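Local coordinates for YjbQ family protein (Sulfolobus tokodaii, PDB 1VE0) that is of unknown function but binds zinc and belongs to the YjbQ (UPF0047) family, at residues V41-C46 against R123-L128. Residues are numbered along the deposited sequence; the frame is centred on the assembly and turned at random.
Sequences VKHTTC and RTRTVL. With SO4 (sulfate ion), chain B.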
loop_
_atom_site.group_PDB
_atom_site.type_symbol
_atom_site.label_atom_id
_atom_site.label_comp_id
_atom_site.label_asym_id
_atom_site.label_seq_id
_atom_site.Cartn_x
_atom_site.Cartn_y
_atom_site.Cartn_z
ATOM N N VAL A 41 -3.517 7.360 -8.580
ATOM C CA VAL A 41 -2.953 8.488 -9.319
ATOM C C VAL A 41 -1.972 7.838 -10.277
ATOM O O VAL A 41 -1.279 6.886 -9.912
ATOM C CB VAL A 41 -2.208 9.529 -8.444
ATOM C CG1 VAL A 41 -3.221 10.335 -7.638
ATOM C CG2 VAL A 41 -1.154 8.842 -7.545
ATOM N N LYS A 42 -1.934 8.314 -11.512
ATOM C CA LYS A 42 -1.003 7.759 -12.479
ATOM C C LYS A 42 0.263 8.597 -12.435
ATOM O O LYS A 42 1.010 8.666 -13.411
ATOM C CB LYS A 42 -1.601 7.783 -13.886
ATOM C CG LYS A 42 -2.894 7.002 -14.037
ATOM C CD LYS A 42 -3.394 7.108 -15.473
ATOM C CE LYS A 42 -4.814 6.627 -15.622
ATOM N NZ LYS A 42 -5.273 6.785 -17.041
ATOM N N HIS A 43 0.495 9.225 -11.285
ATOM C CA HIS A 43 1.669 10.069 -11.061
ATOM C C HIS A 43 2.717 9.293 -10.268
ATOM O O HIS A 43 2.386 8.311 -9.605
ATOM C CB HIS A 43 1.268 11.308 -10.267
ATOM C CG HIS A 43 0.297 12.189 -10.978
ATOM N ND1 HIS A 43 0.588 12.790 -12.184
ATOM C CD2 HIS A 43 -0.952 12.597 -10.643
ATOM C CE1 HIS A 43 -0.440 13.534 -12.561
ATOM N NE2 HIS A 43 -1.387 13.433 -11.644
ATOM N N THR A 44 3.968 9.744 -10.316
ATOM C CA THR A 44 5.028 9.068 -9.587
ATOM C C THR A 44 5.574 9.919 -8.454
ATOM O O THR A 44 6.432 9.466 -7.706
ATOM C CB THR A 44 6.220 8.701 -10.506
ATOM O OG1 THR A 44 6.788 9.901 -11.039
ATOM C CG2 THR A 44 5.776 7.809 -11.650
ATOM N N THR A 45 5.104 11.156 -8.324
ATOM C CA THR A 45 5.630 12.013 -7.263
ATOM C C THR A 45 4.616 12.535 -6.269
ATOM O O THR A 45 4.876 13.501 -5.553
ATOM C CB THR A 45 6.411 13.209 -7.832
ATOM O OG1 THR A 45 5.616 13.860 -8.824
ATOM C CG2 THR A 45 7.738 12.740 -8.432
ATOM N N CYS A 46 3.447 11.920 -6.246
ATOM C CA CYS A 46 2.442 12.278 -5.249
ATOM C C CYS A 46 1.845 10.923 -4.853
ATOM O O CYS A 46 2.004 9.947 -5.592
ATOM C CB CYS A 46 1.398 13.273 -5.812
ATOM S SG CYS A 46 0.346 12.726 -7.160
ATOM N N ARG A 123 1.203 21.667 -8.798
ATOM C CA ARG A 123 0.819 21.008 -10.038
ATOM C C ARG A 123 -0.658 20.650 -10.078
ATOM O O ARG A 123 -1.329 20.611 -9.043
ATOM C CB ARG A 123 1.611 19.707 -10.211
ATOM C CG ARG A 123 2.947 19.849 -10.900
ATOM C CD ARG A 123 3.243 18.590 -11.686
ATOM N NE ARG A 123 4.279 17.768 -11.068
ATOM C CZ ARG A 123 4.634 16.572 -11.519
ATOM N NH1 ARG A 123 5.593 15.885 -10.913
ATOM N NH2 ARG A 123 4.013 16.057 -12.564
ATOM N N THR A 124 -1.163 20.389 -11.278
ATOM C CA THR A 124 -2.542 19.951 -11.419
ATOM C C THR A 124 -2.379 18.440 -11.422
ATOM O O THR A 124 -1.728 17.879 -12.304
ATOM C CB THR A 124 -3.190 20.406 -12.738
ATOM O OG1 THR A 124 -3.432 21.816 -12.685
ATOM C CG2 THR A 124 -4.524 19.687 -12.946
ATOM N N ARG A 125 -2.927 17.791 -10.403
ATOM C CA ARG A 125 -2.830 16.351 -10.293
ATOM C C ARG A 125 -4.132 15.701 -10.690
ATOM O O ARG A 125 -5.218 16.206 -10.390
ATOM C CB ARG A 125 -2.475 15.946 -8.860
ATOM C CG ARG A 125 -1.133 16.480 -8.390
ATOM C CD ARG A 125 -0.006 15.995 -9.309
ATOM N NE ARG A 125 1.298 16.115 -8.663
ATOM C CZ ARG A 125 2.379 15.446 -9.054
ATOM N NH1 ARG A 125 3.530 15.602 -8.413
ATOM N NH2 ARG A 125 2.306 14.617 -10.090
ATOM N N THR A 126 -4.025 14.566 -11.361
ATOM C CA THR A 126 -5.216 13.852 -11.779
ATOM C C THR A 126 -5.415 12.619 -10.910
ATOM O O THR A 126 -4.467 11.876 -10.651
ATOM C CB THR A 126 -5.096 13.405 -13.235
ATOM O OG1 THR A 126 -4.955 14.559 -14.071
ATOM C CG2 THR A 126 -6.335 12.616 -13.656
ATOM N N VAL A 127 -6.644 12.412 -10.457
ATOM C CA VAL A 127 -6.964 11.240 -9.652
ATOM C C VAL A 127 -7.939 10.349 -10.405
ATOM O O VAL A 127 -8.967 10.813 -10.898
ATOM C CB VAL A 127 -7.615 11.625 -8.299
ATOM C CG1 VAL A 127 -7.995 10.354 -7.521
ATOM C CG2 VAL A 127 -6.655 12.468 -7.479
ATOM N N LEU A 128 -7.605 9.074 -10.534
ATOM C CA LEU A 128 -8.516 8.135 -11.181
ATOM C C LEU A 128 -9.220 7.295 -10.108
ATOM O O LEU A 128 -8.565 6.737 -9.212
ATOM C CB LEU A 128 -7.751 7.196 -12.125
ATOM C CG LEU A 128 -8.467 5.904 -12.533
ATOM C CD1 LEU A 128 -9.678 6.204 -13.428
ATOM C CD2 LEU A 128 -7.475 4.999 -13.256
HETATM S S SO4 B . 4.592 12.526 -12.340
HETATM O O1 SO4 B . 3.464 12.926 -13.210
HETATM O O2 SO4 B . 4.169 12.556 -10.938
HETATM O O3 SO4 B . 5.697 13.479 -12.536
HETATM O O4 SO4 B . 5.024 11.155 -12.684
HETATM O O HOH W 1 -3.509 10.283 -12.457
#
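Sulfate oxygen O2 is gripped from both segments at once: Arg125 NH2 reaches it at 2.9 Å, while the loop supplies the backbone N of Thr44 and of Thr45 and the hydroxyl of Thr45. Thr45 OG1 also accepts a bond from Arg125 NH1 at 2.7 Å and lies close to the plane of that guanidinium. Thr45 OG1 sits between its own backbone N and carbonyl carbon (chi1 50°), which lets it serve the ion and the arginine together. Arg123 closes another side of the anion, both of its terminal nitrogens bonding to sulfate O3, and its guanidinium lies over a face of that of Arg125, like charges brought together with the anion between their tips and the loop. Glu118 and Asp120, in salt bridges with Arg125 and Arg123, probably offset the remaining charge. On the opposite face of the Arg125 guanidinium lies Cys46 SG. His43 is held at two corners: ND1 donates to sulfate O1 at 3.1 Å, and NE2 accepts the backbone N-H of Thr126 at 2.9 Å, nearly straight (169°) and in the ring plane. The His43 ring can then turn little, and Arg125 CD packs over its face in a CH-pi contact, 3.9 Å from the ring centroid. Farther along, a water spans Lys42 N and Thr126 O, and Val41 CG1 meets Val127 CG2 at 4.0 Å. Lys42 lays CE against Leu128 CD2 before NZ pairs with Asp107 of the second subunit. The sulfate probably came from the crystallisation liquor; the Thr45 side chain lies about 4 Å from those of the zinc ligands Asn83 and His87, consistent with an anion-binding pocket next to the zinc site, where the loop joining strands 35-41 and 46-51 faces strand 124-133.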